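Local structure of Glyoxalase/bleomycin resistance protein/dioxygenase (Nostoc punctiforme PCC 73102, 3KOL) at residues A[32-37]-A[43-48]; A[64-69]-A[74-79]; A[135-140]-A[145-150]. The protein binds cobalt(II) ions and is probably a metal-dependent enzyme of the glyoxalase/dioxygenase superfamily, with dioxygenase or lactoylglutathione lyase activity. All coordinates share one frame; numbering follows the deposited sequence.

Interaction 1: residues A[32-37]-A[43-48]; sequences ASRYFY and LHELTD. With CO (cobalt (II) ion), chain B.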
loop_
_atom_site.group_PDB
_atom_site.type_symbol
_atom_site.label_atom_id
_atom_site.label_comp_id
_atom_site.label_asym_id
_atom_site.label_seq_id
_atom_site.Cartn_x
_atom_site.Cartn_y
_atom_site.Cartn_z
ATOM N N ALA A 32 -8.605 15.667 -8.614
ATOM C CA ALA A 32 -8.442 14.686 -9.684
ATOM C C ALA A 32 -8.318 13.302 -9.048
ATOM O O ALA A 32 -8.830 12.314 -9.577
ATOM C CB ALA A 32 -7.197 14.999 -10.509
ATOM N N SER A 33 -7.646 13.239 -7.902
ATOM C CA SER A 33 -7.469 11.972 -7.199
ATOM C C SER A 33 -8.743 11.528 -6.483
ATOM O O SER A 33 -9.044 10.334 -6.449
ATOM C CB SER A 33 -6.295 12.073 -6.220
ATOM O OG SER A 33 -5.083 12.278 -6.938
ATOM N N ARG A 34 -9.492 12.469 -5.908
ATOM C CA ARG A 34 -10.751 12.109 -5.250
ATOM C C ARG A 34 -11.686 11.578 -6.337
ATOM O O ARG A 34 -12.464 10.655 -6.110
ATOM C CB ARG A 34 -11.420 13.323 -4.589
ATOM C CG ARG A 34 -10.719 13.867 -3.358
ATOM C CD ARG A 34 -11.542 14.993 -2.708
ATOM N NE ARG A 34 -12.818 14.519 -2.164
ATOM C CZ ARG A 34 -14.011 14.792 -2.688
ATOM N NH1 ARG A 34 -14.107 15.545 -3.777
ATOM N NH2 ARG A 34 -15.113 14.321 -2.119
ATOM N N TYR A 35 -11.609 12.169 -7.523
ATOM C CA TYR A 35 -12.463 11.728 -8.621
ATOM C C TYR A 35 -12.092 10.305 -9.045
ATOM O O TYR A 35 -12.955 9.446 -9.233
ATOM C CB TYR A 35 -12.317 12.665 -9.818
ATOM C CG TYR A 35 -13.427 12.500 -10.830
ATOM C CD1 TYR A 35 -14.687 13.053 -10.606
ATOM C CD2 TYR A 35 -13.229 11.761 -11.997
ATOM C CE1 TYR A 35 -15.725 12.876 -11.521
ATOM C CE2 TYR A 35 -14.261 11.576 -12.918
ATOM C CZ TYR A 35 -15.504 12.136 -12.672
ATOM O OH TYR A 35 -16.521 11.959 -13.581
ATOM N N PHE A 36 -10.795 10.071 -9.194
ATOM C CA PHE A 36 -10.273 8.765 -9.599
ATOM C C PHE A 36 -10.640 7.664 -8.601
ATOM O O PHE A 36 -11.303 6.693 -8.953
ATOM C CB PHE A 36 -8.747 8.854 -9.721
ATOM C CG PHE A 36 -8.091 7.592 -10.220
ATOM C CD1 PHE A 36 -8.067 7.293 -11.580
ATOM C CD2 PHE A 36 -7.460 6.726 -9.332
ATOM C CE1 PHE A 36 -7.416 6.151 -12.048
ATOM C CE2 PHE A 36 -6.807 5.579 -9.786
ATOM C CZ PHE A 36 -6.782 5.292 -11.145
ATOM N N TYR A 37 -10.202 7.813 -7.352
ATOM C CA TYR A 37 -10.459 6.800 -6.332
ATOM C C TYR A 37 -11.891 6.716 -5.818
ATOM O O TYR A 37 -12.417 5.623 -5.639
ATOM C CB TYR A 37 -9.502 7.003 -5.149
ATOM C CG TYR A 37 -8.064 6.682 -5.501
ATOM C CD1 TYR A 37 -7.657 5.365 -5.707
ATOM C CD2 TYR A 37 -7.123 7.695 -5.668
ATOM C CE1 TYR A 37 -6.346 5.061 -6.074
ATOM C CE2 TYR A 37 -5.805 7.406 -6.040
ATOM C CZ TYR A 37 -5.425 6.086 -6.239
ATOM O OH TYR A 37 -4.128 5.799 -6.609
ATOM N N LEU A 43 -14.537 3.866 -4.312
ATOM C CA LEU A 43 -14.183 3.698 -2.900
ATOM C C LEU A 43 -14.975 4.686 -2.045
ATOM O O LEU A 43 -15.091 5.869 -2.378
ATOM C CB LEU A 43 -12.678 3.895 -2.681
ATOM C CG LEU A 43 -11.784 2.872 -3.394
ATOM C CD1 LEU A 43 -10.314 3.232 -3.185
ATOM C CD2 LEU A 43 -12.069 1.472 -2.849
ATOM N N HIS A 44 -15.534 4.193 -0.944
ATOM C CA HIS A 44 -16.326 5.041 -0.061
ATOM C C HIS A 44 -15.440 6.025 0.694
ATOM O O HIS A 44 -14.385 5.661 1.212
ATOM C CB HIS A 44 -17.117 4.189 0.930
ATOM C CG HIS A 44 -18.212 4.942 1.620
ATOM N ND1 HIS A 44 -19.262 5.518 0.935
ATOM C CD2 HIS A 44 -18.408 5.242 2.927
ATOM C CE1 HIS A 44 -20.054 6.142 1.789
ATOM N NE2 HIS A 44 -19.559 5.990 3.004
ATOM N N GLU A 45 -15.877 7.277 0.757
ATOM C CA GLU A 45 -15.103 8.308 1.429
ATOM C C GLU A 45 -15.523 8.492 2.885
ATOM O O GLU A 45 -16.693 8.335 3.227
ATOM C CB GLU A 45 -15.268 9.622 0.665
ATOM C CG GLU A 45 -14.570 10.818 1.278
ATOM C CD GLU A 45 -14.589 12.016 0.353
ATOM O OE1 GLU A 45 -15.646 12.269 -0.268
ATOM O OE2 GLU A 45 -13.551 12.704 0.250
ATOM N N LEU A 46 -14.560 8.797 3.748
ATOM C CA LEU A 46 -14.862 9.042 5.153
ATOM C C LEU A 46 -15.155 10.530 5.301
ATOM O O LEU A 46 -14.463 11.366 4.720
ATOM C CB LEU A 46 -13.669 8.681 6.045
ATOM C CG LEU A 46 -13.183 7.232 6.051
ATOM C CD1 LEU A 46 -12.003 7.091 7.007
ATOM C CD2 LEU A 46 -14.318 6.324 6.478
ATOM N N THR A 47 -16.186 10.867 6.065
ATOM C CA THR A 47 -16.519 12.270 6.264
ATOM C C THR A 47 -15.669 12.824 7.403
ATOM O O THR A 47 -15.124 12.064 8.203
ATOM C CB THR A 47 -18.015 12.448 6.577
ATOM O OG1 THR A 47 -18.409 11.514 7.590
ATOM C CG2 THR A 47 -18.844 12.215 5.313
ATOM N N ASP A 48 -15.556 14.146 7.469
ATOM C CA ASP A 48 -14.736 14.797 8.488
ATOM C C ASP A 48 -14.995 14.357 9.924
ATOM O O ASP A 48 -14.086 14.381 10.755
ATOM C CB ASP A 48 -14.882 16.318 8.385
ATOM C CG ASP A 48 -16.321 16.775 8.508
ATOM O OD1 ASP A 48 -17.130 16.456 7.609
ATOM O OD2 ASP A 48 -16.644 17.454 9.506
HETATM CO CO CO B . -20.193 6.940 4.737
HETATM O O HOH W 1 -22.141 6.473 4.461
HETATM O O HOH W 2 -20.785 7.732 6.585
#
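The guanidinium of Arg34 and the carboxylate of Glu45 meet edge to edge in nearly one plane, 23° apart, while the Tyr37 ring carries Phe36 CD2, a neighbour within the same helix, over the centre of one face and is met obliquely by Leu43 CD1. In a beta-alpha-beta-beta-beta module of the vicinal oxygen chelate fold, Arg34-Glu45 fastens helix 30-40 to the short strand 44-45, and Tyr37-Leu43 fastens it to the residue just before that strand. The salt bridge is a side-on, bidentate grip. Arg34 NE gives a hydrogen bond to Glu45 OE2 at 3.1 Å, and Arg34 NH2 reaches Glu45 OE1 at 2.8 Å, on that oxygen's syn lone pair; a second bond from NH2 to OE2 is weak. Two bonds to two different oxygens restrain the two groups against rotation, close to coplanar. Glu45 arrives with an extended chain, whereas Arg34 bends at chi3 (66°) to swing its nitrogens round to the strand.

Nearer the turn, Leu43 N donates to Tyr37 O at 3.1 Å, a bond that ties the chain leaving the helix back to its last turns. Leu43 points at the helix, and its other neighbours include Phe67, Leu75 and Leu17 of the second subunit. His44 faces the other way, and its NE2 binds a cobalt ion together with two waters. Leu43 CB lies 3.4 Å from Tyr37 O, and Leu43 CD1 rests 4.2 Å from Tyr37 CD1.

Interaction 2: residues A[64-69]-A[74-79]; sequences VANFIT and ILDLFG
Leu77 pushes one methyl diagonally across the strand pair into the flank of Phe67: its CD1 sits 3.6 Å from Phe67 CE2, at the edge of the ring and near its plane. Ala65, directly opposite Leu77, contributes only its CB, 4.2 Å from Leu77 CB, and the leucine branch reaches past it to Phe67, the next residue on the same side. Leu75 faces Phe67 more loosely, CB to CB. Helix 30-40 fits down on this surface, with Met30 on Ala65, Arg34 on Phe67, Ser33 on Leu77 and Tyr37 on Leu75.

Strands 64-68 and 74-79 form an antiparallel beta hairpin, two central strands of the N-terminal four-stranded sheet. The backbones are joined by two reciprocal pairs of hydrogen bonds, at Ala65-Leu77 and at Phe67-Leu75; the bond from Leu75 N to Phe67 O is short, 2.7 Å, and almost straight (173°).

The other face is built from the non-hydrogen-bonded pairs. Ile68 holds CG1 between its backbone N and carbonyl carbon (chi1 62°), which swings that branch off and presents CG2 to Ile74 CG1 at 3.7 Å. Asn66 and Asp76 run side by side in the middle of this face, and the Asp76 side chain comes to about 5 Å (nearest atoms) from a bound cobalt ion. Val64 CG2 nestles obliquely against Phe78 CD1 at 3.7 Å, while the Phe78 ring itself packs edge-to-face with Tyr98 of the second subunit.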
loop_
_atom_site.group_PDB
_atom_site.type_symbol
_atom_site.label_atom_id
_atom_site.label_comp_id
_atom_site.label_asym_id
_atom_site.label_seq_id
_atom_site.Cartn_x
_atom_site.Cartn_y
_atom_site.Cartn_z
ATOM N N VAL A 64 -6.525 16.747 3.009
ATOM C CA VAL A 64 -6.414 15.304 3.134
ATOM C C VAL A 64 -7.769 14.668 2.856
ATOM O O VAL A 64 -8.810 15.244 3.177
ATOM C CB VAL A 64 -5.962 14.907 4.557
ATOM C CG1 VAL A 64 -5.942 13.391 4.699
ATOM C CG2 VAL A 64 -4.583 15.479 4.838
ATOM N N ALA A 65 -7.749 13.485 2.251
ATOM C CA ALA A 65 -8.970 12.749 1.955
ATOM C C ALA A 65 -8.734 11.300 2.365
ATOM O O ALA A 65 -7.627 10.782 2.219
ATOM C CB ALA A 65 -9.297 12.836 0.466
ATOM N N ASN A 66 -9.770 10.657 2.892
ATOM C CA ASN A 66 -9.680 9.271 3.332
ATOM C C ASN A 66 -10.765 8.449 2.647
ATOM O O ASN A 66 -11.939 8.814 2.681
ATOM C CB ASN A 66 -9.888 9.177 4.851
ATOM C CG ASN A 66 -8.650 9.555 5.653
ATOM O OD1 ASN A 66 -7.867 10.413 5.259
ATOM N ND2 ASN A 66 -8.486 8.920 6.809
ATOM N N PHE A 67 -10.364 7.347 2.026
ATOM C CA PHE A 67 -11.291 6.439 1.359
ATOM C C PHE A 67 -11.086 5.086 2.004
ATOM O O PHE A 67 -10.019 4.819 2.561
ATOM C CB PHE A 67 -10.995 6.368 -0.141
ATOM C CG PHE A 67 -11.322 7.635 -0.874
ATOM C CD1 PHE A 67 -12.619 7.889 -1.305
ATOM C CD2 PHE A 67 -10.346 8.605 -1.078
ATOM C CE1 PHE A 67 -12.941 9.096 -1.926
ATOM C CE2 PHE A 67 -10.657 9.811 -1.695
ATOM C CZ PHE A 67 -11.959 10.057 -2.119
ATOM N N ILE A 68 -12.102 4.236 1.955
ATOM C CA ILE A 68 -11.991 2.917 2.566
ATOM C C ILE A 68 -12.594 1.807 1.725
ATOM O O ILE A 68 -13.490 2.040 0.914
ATOM C CB ILE A 68 -12.716 2.866 3.912
ATOM C CG1 ILE A 68 -14.210 3.130 3.697
ATOM C CG2 ILE A 68 -12.127 3.882 4.860
ATOM C CD1 ILE A 68 -15.091 2.657 4.820
ATOM N N THR A 69 -12.083 0.594 1.910
ATOM C CA THR A 69 -12.637 -0.557 1.225
ATOM C C THR A 69 -13.660 -1.071 2.239
ATOM O O THR A 69 -13.578 -0.747 3.429
ATOM C CB THR A 69 -11.562 -1.628 0.923
ATOM O OG1 THR A 69 -10.767 -1.858 2.089
ATOM C CG2 THR A 69 -10.651 -1.164 -0.217
ATOM N N ILE A 74 -7.877 1.630 4.846
ATOM C CA ILE A 74 -7.942 3.029 4.459
ATOM C C ILE A 74 -6.896 3.460 3.446
ATOM O O ILE A 74 -5.742 3.033 3.499
ATOM C CB ILE A 74 -7.797 3.948 5.694
ATOM C CG1 ILE A 74 -8.922 3.655 6.687
ATOM C CG2 ILE A 74 -7.835 5.417 5.259
ATOM C CD1 ILE A 74 -8.734 4.308 8.053
ATOM N N LEU A 75 -7.319 4.315 2.522
ATOM C CA LEU A 75 -6.429 4.888 1.519
ATOM C C LEU A 75 -6.417 6.374 1.854
ATOM O O LEU A 75 -7.443 7.047 1.741
ATOM C CB LEU A 75 -6.982 4.690 0.100
ATOM C CG LEU A 75 -6.196 5.390 -1.016
ATOM C CD1 LEU A 75 -4.806 4.779 -1.118
ATOM C CD2 LEU A 75 -6.936 5.248 -2.351
ATOM N N ASP A 76 -5.273 6.877 2.304
ATOM C CA ASP A 76 -5.148 8.292 2.643
ATOM C C ASP A 76 -4.540 9.037 1.476
ATOM O O ASP A 76 -3.547 8.592 0.901
ATOM C CB ASP A 76 -4.230 8.522 3.856
ATOM C CG ASP A 76 -4.823 8.032 5.157
ATOM O OD1 ASP A 76 -6.061 8.072 5.313
ATOM O OD2 ASP A 76 -4.034 7.632 6.043
ATOM N N LEU A 77 -5.136 10.171 1.128
ATOM C CA LEU A 77 -4.613 10.996 0.056
ATOM C C LEU A 77 -4.170 12.300 0.704
ATOM O O LEU A 77 -4.957 12.963 1.376
ATOM C CB LEU A 77 -5.685 11.268 -0.999
ATOM C CG LEU A 77 -6.316 10.042 -1.661
ATOM C CD1 LEU A 77 -7.322 10.511 -2.695
ATOM C CD2 LEU A 77 -5.243 9.173 -2.315
ATOM N N PHE A 78 -2.900 12.641 0.521
ATOM C CA PHE A 78 -2.334 13.859 1.078
ATOM C C PHE A 78 -2.072 14.837 -0.052
ATOM O O PHE A 78 -1.277 14.561 -0.943
ATOM C CB PHE A 78 -1.025 13.537 1.809
ATOM C CG PHE A 78 -1.225 12.867 3.138
ATOM C CD1 PHE A 78 -1.446 13.627 4.282
ATOM C CD2 PHE A 78 -1.232 11.479 3.243
ATOM C CE1 PHE A 78 -1.674 13.018 5.512
ATOM C CE2 PHE A 78 -1.461 10.856 4.474
ATOM C CZ PHE A 78 -1.682 11.628 5.609
ATOM N N GLY A 79 -2.755 15.977 -0.016
ATOM C CA GLY A 79 -2.568 16.977 -1.052
ATOM C C GLY A 79 -1.186 17.596 -0.995
ATOM O O GLY A 79 -0.807 18.200 0.008
#

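Interaction 3: residues A[135-140]-A[145-150]; sequences GVYFYD and MIEIRC. With CO (cobalt (II) ion), chain C.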
loop_
_atom_site.group_PDB
_atom_site.type_symbol
_atom_site.label_atom_id
_atom_site.label_comp_id
_atom_site.label_asym_id
_atom_site.label_seq_id
_atom_site.Cartn_x
_atom_site.Cartn_y
_atom_site.Cartn_z
ATOM N N GLY A 135 -6.490 -9.853 -14.256
ATOM C CA GLY A 135 -5.971 -8.590 -13.775
ATOM C C GLY A 135 -5.820 -7.524 -14.837
ATOM O O GLY A 135 -5.670 -7.816 -16.023
ATOM N N VAL A 136 -5.881 -6.270 -14.406
ATOM C CA VAL A 136 -5.719 -5.136 -15.301
ATOM C C VAL A 136 -4.979 -4.062 -14.508
ATOM O O VAL A 136 -5.266 -3.843 -13.327
ATOM C CB VAL A 136 -7.085 -4.610 -15.797
ATOM C CG1 VAL A 136 -7.910 -4.094 -14.631
ATOM C CG2 VAL A 136 -6.877 -3.517 -16.841
ATOM N N TYR A 137 -4.012 -3.416 -15.153
ATOM C CA TYR A 137 -3.194 -2.387 -14.515
ATOM C C TYR A 137 -3.339 -1.042 -15.207
ATOM O O TYR A 137 -3.419 -0.967 -16.434
ATOM C CB TYR A 137 -1.717 -2.790 -14.553
ATOM C CG TYR A 137 -1.427 -4.146 -13.965
ATOM C CD1 TYR A 137 -0.851 -4.273 -12.701
ATOM C CD2 TYR A 137 -1.727 -5.309 -14.675
ATOM C CE1 TYR A 137 -0.581 -5.527 -12.161
ATOM C CE2 TYR A 137 -1.462 -6.564 -14.144
ATOM C CZ TYR A 137 -0.887 -6.667 -12.891
ATOM O OH TYR A 137 -0.605 -7.911 -12.378
ATOM N N PHE A 138 -3.349 0.019 -14.412
ATOM C CA PHE A 138 -3.483 1.371 -14.933
ATOM C C PHE A 138 -2.912 2.350 -13.914
ATOM O O PHE A 138 -2.842 2.048 -12.724
ATOM C CB PHE A 138 -4.959 1.673 -15.215
ATOM C CG PHE A 138 -5.877 1.324 -14.075
ATOM C CD1 PHE A 138 -6.289 2.296 -13.171
ATOM C CD2 PHE A 138 -6.312 0.014 -13.896
ATOM C CE1 PHE A 138 -7.123 1.972 -12.104
ATOM C CE2 PHE A 138 -7.145 -0.326 -12.830
ATOM C CZ PHE A 138 -7.552 0.659 -11.932
ATOM N N TYR A 139 -2.496 3.518 -14.387
ATOM C CA TYR A 139 -1.916 4.543 -13.522
ATOM C C TYR A 139 -2.959 5.526 -13.005
ATOM O O TYR A 139 -3.942 5.818 -13.694
ATOM C CB TYR A 139 -0.848 5.321 -14.292
ATOM C CG TYR A 139 0.308 4.471 -14.754
ATOM C CD1 TYR A 139 1.189 3.908 -13.833
ATOM C CD2 TYR A 139 0.520 4.216 -16.112
ATOM C CE1 TYR A 139 2.251 3.115 -14.245
ATOM C CE2 TYR A 139 1.584 3.421 -16.535
ATOM C CZ TYR A 139 2.443 2.875 -15.592
ATOM O OH TYR A 139 3.496 2.083 -15.981
ATOM N N ASP A 140 -2.742 6.033 -11.790
ATOM C CA ASP A 140 -3.648 7.017 -11.205
ATOM C C ASP A 140 -3.162 8.380 -11.700
ATOM O O ASP A 140 -2.154 8.447 -12.409
ATOM C CB ASP A 140 -3.663 6.911 -9.662
ATOM C CG ASP A 140 -2.463 7.570 -8.980
ATOM O OD1 ASP A 140 -1.507 8.021 -9.650
ATOM O OD2 ASP A 140 -2.482 7.629 -7.732
HETATM N N MSE A 145 0.867 3.175 -10.076
HETATM C CA MSE A 145 0.168 2.050 -10.683
HETATM C C MSE A 145 -0.833 1.319 -9.797
HETATM O O MSE A 145 -0.516 0.903 -8.684
HETATM C CB MSE A 145 1.175 1.039 -11.233
HETATM C CG MSE A 145 0.526 -0.137 -11.931
HETATM SE SE MSE A 145 1.833 -1.403 -12.571
HETATM C CE MSE A 145 2.070 -0.676 -14.352
ATOM N N ILE A 146 -2.044 1.153 -10.321
ATOM C CA ILE A 146 -3.115 0.461 -9.613
ATOM C C ILE A 146 -3.462 -0.821 -10.358
ATOM O O ILE A 146 -3.443 -0.863 -11.586
ATOM C CB ILE A 146 -4.396 1.326 -9.535
ATOM C CG1 ILE A 146 -4.101 2.628 -8.790
ATOM C CG2 ILE A 146 -5.520 0.546 -8.836
ATOM C CD1 ILE A 146 -3.635 2.417 -7.361
ATOM N N GLU A 147 -3.754 -1.877 -9.614
ATOM C CA GLU A 147 -4.134 -3.137 -10.225
ATOM C C GLU A 147 -5.495 -3.535 -9.695
ATOM O O GLU A 147 -5.783 -3.351 -8.519
ATOM C CB GLU A 147 -3.126 -4.241 -9.878
ATOM C CG GLU A 147 -3.589 -5.661 -10.239
ATOM C CD GLU A 147 -2.628 -6.732 -9.745
ATOM O OE1 GLU A 147 -1.524 -6.364 -9.299
ATOM O OE2 GLU A 147 -2.968 -7.936 -9.822
ATOM N N ILE A 148 -6.357 -4.022 -10.574
ATOM C CA ILE A 148 -7.651 -4.530 -10.142
ATOM C C ILE A 148 -7.564 -5.991 -10.550
ATOM O O ILE A 148 -7.239 -6.293 -11.693
ATOM C CB ILE A 148 -8.838 -3.840 -10.856
ATOM C CG1 ILE A 148 -9.000 -2.412 -10.318
ATOM C CG2 ILE A 148 -10.123 -4.647 -10.620
ATOM C CD1 ILE A 148 -10.177 -1.633 -10.930
ATOM N N ARG A 149 -7.813 -6.895 -9.612
ATOM C CA ARG A 149 -7.728 -8.316 -9.911
ATOM C C ARG A 149 -8.828 -9.111 -9.237
ATOM O O ARG A 149 -9.469 -8.633 -8.303
ATOM C CB ARG A 149 -6.351 -8.847 -9.497
ATOM C CG ARG A 149 -5.977 -8.577 -8.036
ATOM C CD ARG A 149 -6.661 -9.565 -7.101
ATOM N NE ARG A 149 -6.132 -10.916 -7.279
ATOM C CZ ARG A 149 -6.731 -12.019 -6.841
ATOM N NH1 ARG A 149 -7.888 -11.943 -6.196
ATOM N NH2 ARG A 149 -6.174 -13.204 -7.051
ATOM N N CYS A 150 -9.059 -10.324 -9.730
ATOM C CA CYS A 150 -10.086 -11.188 -9.160
ATOM C C CYS A 150 -9.621 -12.637 -9.188
ATOM O O CYS A 150 -8.722 -12.994 -9.945
ATOM C CB CYS A 150 -11.392 -11.066 -9.952
ATOM S SG CYS A 150 -11.273 -11.695 -11.646
HETATM CO CO CO C . 0.157 -7.334 -8.428
HETATM O O HOH W 3 1.057 -7.635 -10.227
HETATM O O HOH W 4 -0.678 -9.288 -9.076
HETATM O O HOH W 5 1.932 -8.539 -7.903
#
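Glu147 and Tyr137 stand side by side, pointing the same way, and both reach the cobalt ion, one directly and one through water. Glu147 OE1 binds the metal at 2.1 Å, the chain extended beyond CG, while the second oxygen, OE2, accepts a hydrogen bond from a metal-bound water at 2.8 Å. Another metal-bound water lies in the plane of the Tyr137 ring and is hydrogen-bonded to its OH at 2.7 Å. The carboxylate is therefore held by metal and water together, and its rotation is largely fixed.

The next contacts line the acid's flank. Glu147 CG lies over one face of the Tyr137 ring, 4.0 Å from the centroid, in a CH-pi contact. Past the ring, selenomethionine Met145 makes an oblique Met-aromatic contact, SE 5.1 Å from the Tyr137 centroid, and bends at chi3 so that CE ends 3.5 Å from Tyr139 OH.

Beneath these residues runs the antiparallel pairing of strands 134-139 and 145-150, with reciprocal backbone hydrogen bonds at Val136-Ile148 and Phe138-Ile146. On the reverse face Phe138 keeps its ring between the backbone N and carbonyl carbon (chi1 49°), which lays it across the partner strand: Ile146 CB sits over its face, and Ile148 CD1 meets its edge at CZ, 3.6 Å away. Helix 109-118 backs this layer through Ile116.

With His99 and, from the second subunit, His22 also bound to the ion, Glu147 completes an intersubunit metal site of the kind found in dimeric glyoxalase-like proteins of the vicinal oxygen chelate fold.

From the N terminus, interaction 1 closes first, at the short turn out of helix 30-40; interaction 2 then closes the hairpin of strands 64-68 and 74-79, and interaction 3 the hairpin of strands 134-139 and 145-150 near the C terminus. The three follow in series, none nesting or crossing. Interactions 1 and 2 share the N-terminal sheet, where His44 and Leu46 pair with Ile68 and Asn66. Interaction 3 belongs to the C-terminal sheet, tied to the helix of interaction 1 by Tyr37 OH and Asp140 OD2, 2.7 Å apart, probably hydrogen-bonded. Interactions 2 and 3 do not touch, but both reach the second subunit.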